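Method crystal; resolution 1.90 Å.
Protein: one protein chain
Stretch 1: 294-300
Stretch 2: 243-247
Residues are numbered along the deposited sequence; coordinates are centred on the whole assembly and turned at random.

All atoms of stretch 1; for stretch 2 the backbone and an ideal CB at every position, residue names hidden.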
ATOM      1  N   GLU A 294       6.388  -0.823 -17.637  1.00 19.92           N
ATOM      2  CA  GLU A 294       5.970  -2.215 -17.434  1.00 20.31           C
ATOM      3  C   GLU A 294       5.234  -2.437 -16.112  1.00 19.89           C
ATOM      4  O   GLU A 294       4.188  -3.115 -16.080  1.00 21.59           O
ATOM      5  CB  GLU A 294       7.165  -3.131 -17.530  1.00 20.42           C
ATOM      6  CG  GLU A 294       7.614  -3.289 -18.953  1.00 31.64           C
ATOM      7  CD  GLU A 294       9.058  -3.697 -19.084  1.00 45.62           C
ATOM      8  OE1 GLU A 294       9.951  -2.970 -18.566  1.00 41.13           O
ATOM      9  OE2 GLU A 294       9.295  -4.740 -19.740  1.00 61.63           O
ATOM     10  N   ILE A 295       5.712  -1.818 -15.046  1.00 18.47           N
ATOM     11  CA  ILE A 295       5.050  -1.977 -13.714  1.00 19.94           C
ATOM     12  C   ILE A 295       3.613  -1.425 -13.795  1.00 23.92           C
ATOM     13  O   ILE A 295       2.634  -2.100 -13.441  1.00 20.87           O
ATOM     14  CB  ILE A 295       5.850  -1.292 -12.588  1.00 19.51           C
ATOM     15  CG1 ILE A 295       7.138  -2.064 -12.274  1.00 21.62           C
ATOM     16  CG2 ILE A 295       5.012  -1.160 -11.317  1.00 17.81           C
ATOM     17  CD1 ILE A 295       8.200  -1.193 -11.575  1.00 29.38           C
ATOM     18  N   ARG A 296       3.486  -0.238 -14.372  1.00 24.41           N
ATOM     19  CA  ARG A 296       2.180   0.381 -14.570  1.00 24.33           C
ATOM     20  C   ARG A 296       1.237  -0.445 -15.436  1.00 24.46           C
ATOM     21  O   ARG A 296       0.045  -0.532 -15.140  1.00 22.23           O
ATOM     22  CB  ARG A 296       2.323   1.786 -15.176  1.00 22.67           C
ATOM     23  CG  ARG A 296       2.884   2.813 -14.245  1.00 33.57           C
ATOM     24  CD  ARG A 296       2.491   4.263 -14.644  1.00 39.95           C
ATOM     25  NE  ARG A 296       2.949   4.611 -15.973  1.00 38.05           N
ATOM     26  CZ  ARG A 296       4.124   5.171 -16.299  1.00 50.24           C
ATOM     27  NH1 ARG A 296       5.048   5.513 -15.398  1.00 45.97           N
ATOM     28  NH2 ARG A 296       4.381   5.407 -17.582  1.00 52.41           N
ATOM     29  N   ALA A 297       1.763  -1.015 -16.511  1.00 23.23           N
ATOM     30  CA  ALA A 297       0.960  -1.916 -17.348  1.00 24.18           C
ATOM     31  C   ALA A 297       0.402  -3.107 -16.538  1.00 25.80           C
ATOM     32  O   ALA A 297      -0.790  -3.461 -16.657  1.00 27.40           O
ATOM     33  CB  ALA A 297       1.743  -2.404 -18.562  1.00 23.10           C
ATOM     34  N   ALA A 298       1.259  -3.715 -15.732  1.00 23.60           N
ATOM     35  CA  ALA A 298       0.899  -4.893 -14.986  1.00 27.91           C
ATOM     36  C   ALA A 298      -0.185  -4.511 -13.944  1.00 28.84           C
ATOM     37  O   ALA A 298      -1.287  -5.113 -13.876  1.00 31.59           O
ATOM     38  CB  ALA A 298       2.156  -5.486 -14.313  1.00 23.97           C
ATOM     39  N   VAL A 299       0.097  -3.463 -13.183  1.00 25.91           N
ATOM     40  CA  VAL A 299      -0.890  -2.937 -12.247  1.00 25.95           C
ATOM     41  C   VAL A 299      -2.250  -2.698 -12.899  1.00 29.11           C
ATOM     42  O   VAL A 299      -3.287  -3.158 -12.385  1.00 31.30           O
ATOM     43  CB  VAL A 299      -0.394  -1.639 -11.560  1.00 24.75           C
ATOM     44  CG1 VAL A 299      -1.511  -0.958 -10.852  1.00 22.73           C
ATOM     45  CG2 VAL A 299       0.711  -1.965 -10.580  1.00 21.07           C
ATOM     46  N   ASP A 300      -2.249  -2.025 -14.048  1.00 30.05           N
ATOM     47  CA  ASP A 300      -3.498  -1.593 -14.671  1.00 32.56           C
ATOM     48  C   ASP A 300      -4.275  -2.768 -15.179  1.00 35.68           C
ATOM     49  O   ASP A 300      -5.498  -2.719 -15.276  1.00 39.90           O
ATOM     50  CB  ASP A 300      -3.217  -0.656 -15.833  1.00 32.29           C
ATOM     51  CG  ASP A 300      -2.903   0.765 -15.384  1.00 41.14           C
ATOM     52  OD1 ASP A 300      -3.032   1.124 -14.176  1.00 39.09           O
ATOM     53  OD2 ASP A 300      -2.527   1.547 -16.276  1.00 52.37           O
ATOM     54  N   UNK A 243       5.170  10.698  -8.530  1.00 15.92           N
ATOM     55  CA  UNK A 243       6.027  11.384  -9.524  1.00 17.81           C
ATOM     56  C   UNK A 243       6.194  10.648 -10.854  1.00 17.43           C
ATOM     57  O   UNK A 243       6.608  11.265 -11.798  1.00 19.74           O
ATOM     58  CB  UNK A 243       7.415  11.610  -8.921  1.00 17.81           C
ATOM     59  N   UNK A 244       5.856   9.375 -10.947  1.00 16.04           N
ATOM     60  CA  UNK A 244       6.013   8.590 -12.171  1.00 19.95           C
ATOM     61  C   UNK A 244       4.691   8.028 -12.693  1.00 17.41           C
ATOM     62  O   UNK A 244       4.613   6.878 -13.119  1.00 22.28           O
ATOM     63  CB  UNK A 244       6.993   7.441 -11.924  1.00 19.95           C
ATOM     64  N   UNK A 245       3.643   8.835 -12.615  1.00 19.20           N
ATOM     65  CA  UNK A 245       2.365   8.597 -13.270  1.00 21.26           C
ATOM     66  C   UNK A 245       1.641   7.367 -12.725  1.00 22.12           C
ATOM     67  O   UNK A 245       0.918   6.722 -13.461  1.00 19.82           O
ATOM     68  CB  UNK A 245       2.579   8.442 -14.777  1.00 21.26           C
ATOM     69  N   UNK A 246       1.839   7.050 -11.441  1.00 19.72           N
ATOM     70  CA  UNK A 246       1.131   5.929 -10.824  1.00 19.06           C
ATOM     71  C   UNK A 246       0.477   6.428  -9.507  1.00 18.66           C
ATOM     72  O   UNK A 246       0.626   5.840  -8.447  1.00 19.83           O
ATOM     73  CB  UNK A 246       2.084   4.761 -10.563  1.00 19.06           C
ATOM     74  N   UNK A 247      -0.185   7.574  -9.591  1.00 16.93           N
ATOM     75  CA  UNK A 247      -0.786   8.202  -8.420  1.00 16.01           C
ATOM     76  C   UNK A 247      -1.792   9.285  -8.705  1.00 17.38           C
ATOM     77  O   UNK A 247      -2.209   9.529  -9.879  1.00 18.30           O
ATOM     78  CB  UNK A 247       0.320   8.791  -7.542  1.00 16.01           C
TER

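Stretch 1 is one helical segment, held by backbone hydrogen bonds such as Val-299 N to Ile-295 O at 2.9 Å. It presents Ile-295, Arg-296 and Val-299 to stretch 2, which has no regular structure past its first residue.

Position 243 has helical backbone angles. Its ideal CB has nothing of stretch 1 within 5.5 Å, so this contact sets no preference. The residue is Leu-243, and it takes no part.

Position 244 is the first to leave helical phi/psi, at -120/40. CA-to-CB points sideways, and the ideal CB lies 4.4 Å from Arg-296 NH1. The stronger feature is the backbone. The carbonyl O of 244 is 2.7 Å from Arg-296 NH1 and accepts a hydrogen bond from it. The bond is weak, because its N-H...acceptor angle is only 122°. Any residue can supply a carbonyl, so many side chains would suit. The deposited residue is Arg-244. The end of its side chain leads away from stretch 1, which keeps its charge apart from that of Arg-296. Its NE and NH2 are hydrogen-bonded elsewhere in the structure.

Position 245 has a positive phi, at 65/31. Glycine takes this conformation most easily, and asparagine is also common there. CA-to-CB points toward stretch 1, with the ideal CB 3.9 Å from Arg-296 NH1. A side chain here must start beside a guanidinium. An acidic or neutral polar group would suit, as would a long chain that turns outward. The residue is Arg-245, which takes the last course. Its CB lies over one face of the Arg-296 guanidinium, 4.0 Å from NH1, and the rest leads away. Its backbone also packs closely, with O 3.1 Å from Arg-296 CD.

Position 246 is the nearest in register: the CA of 246 lies 6.8 Å from Arg-296 CA. CA-to-CB points toward the helix, and the ideal CB is 4.1 Å from Arg-296 CD. Ahead lie the methyls of Ile-295 and Val-299 and the aliphatic part of Arg-296. This surface favours an apolar side chain; leucine or methionine, and perhaps isoleucine, would be reasonable. The residue is Leu-246, with chi1 t and chi2 p. Its two methyls spread over the helix. Leu-246 CD2 lies 3.9 Å from Arg-296 CG and 4.3 Å from Ile-295 CG2; Leu-246 CD1 lies 4.2 Å from Arg-296 CG and 4.4 Å from Val-299 CG1.

Position 247 is extended, at -165/-174. Its ideal CB meets nothing of stretch 1 within 5.5 Å, so this contact sets no preference; the extended angles are ones glycine takes easily. It is Gly-247, without a side chain and without contact here.

Stretch 2 243-247: LRRLG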
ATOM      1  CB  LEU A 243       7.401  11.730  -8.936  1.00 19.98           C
ATOM      2  CG  LEU A 243       7.428  12.873  -7.912  1.00 20.22           C
ATOM      3  CD1 LEU A 243       8.798  12.907  -7.158  1.00 17.79           C
ATOM      4  CD2 LEU A 243       7.063  14.241  -8.487  1.00 16.24           C
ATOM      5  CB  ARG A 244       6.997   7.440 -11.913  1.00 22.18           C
ATOM      6  CG  ARG A 244       8.410   7.872 -11.571  1.00 20.39           C
ATOM      7  CD  ARG A 244       9.066   8.667 -12.655  1.00 31.95           C
ATOM      8  NE  ARG A 244      10.528   8.708 -12.544  1.00 27.07           N
ATOM      9  CZ  ARG A 244      11.312   9.710 -12.973  1.00 27.83           C
ATOM     10  NH1 ARG A 244      10.804  10.773 -13.530  1.00 26.81           N
ATOM     11  NH2 ARG A 244      12.626   9.652 -12.837  1.00 27.19           N
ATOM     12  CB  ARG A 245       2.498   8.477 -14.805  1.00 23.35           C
ATOM     13  CG  ARG A 245       3.274   9.626 -15.537  1.00 26.27           C
ATOM     14  CD  ARG A 245       3.399   9.314 -17.042  1.00 29.00           C
ATOM     15  NE  ARG A 245       3.534  10.532 -17.842  1.00 39.30           N
ATOM     16  CZ  ARG A 245       4.647  10.950 -18.443  1.00 42.39           C
ATOM     17  NH1 ARG A 245       5.794  10.266 -18.357  1.00 48.92           N
ATOM     18  NH2 ARG A 245       4.616  12.078 -19.151  1.00 39.58           N
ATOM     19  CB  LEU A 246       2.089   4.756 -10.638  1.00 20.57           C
ATOM     20  CG  LEU A 246       1.603   3.354 -10.197  1.00 19.47           C
ATOM     21  CD1 LEU A 246       0.338   2.980 -10.938  1.00 18.74           C
ATOM     22  CD2 LEU A 246       2.733   2.360 -10.390  1.00 15.25           C
TER
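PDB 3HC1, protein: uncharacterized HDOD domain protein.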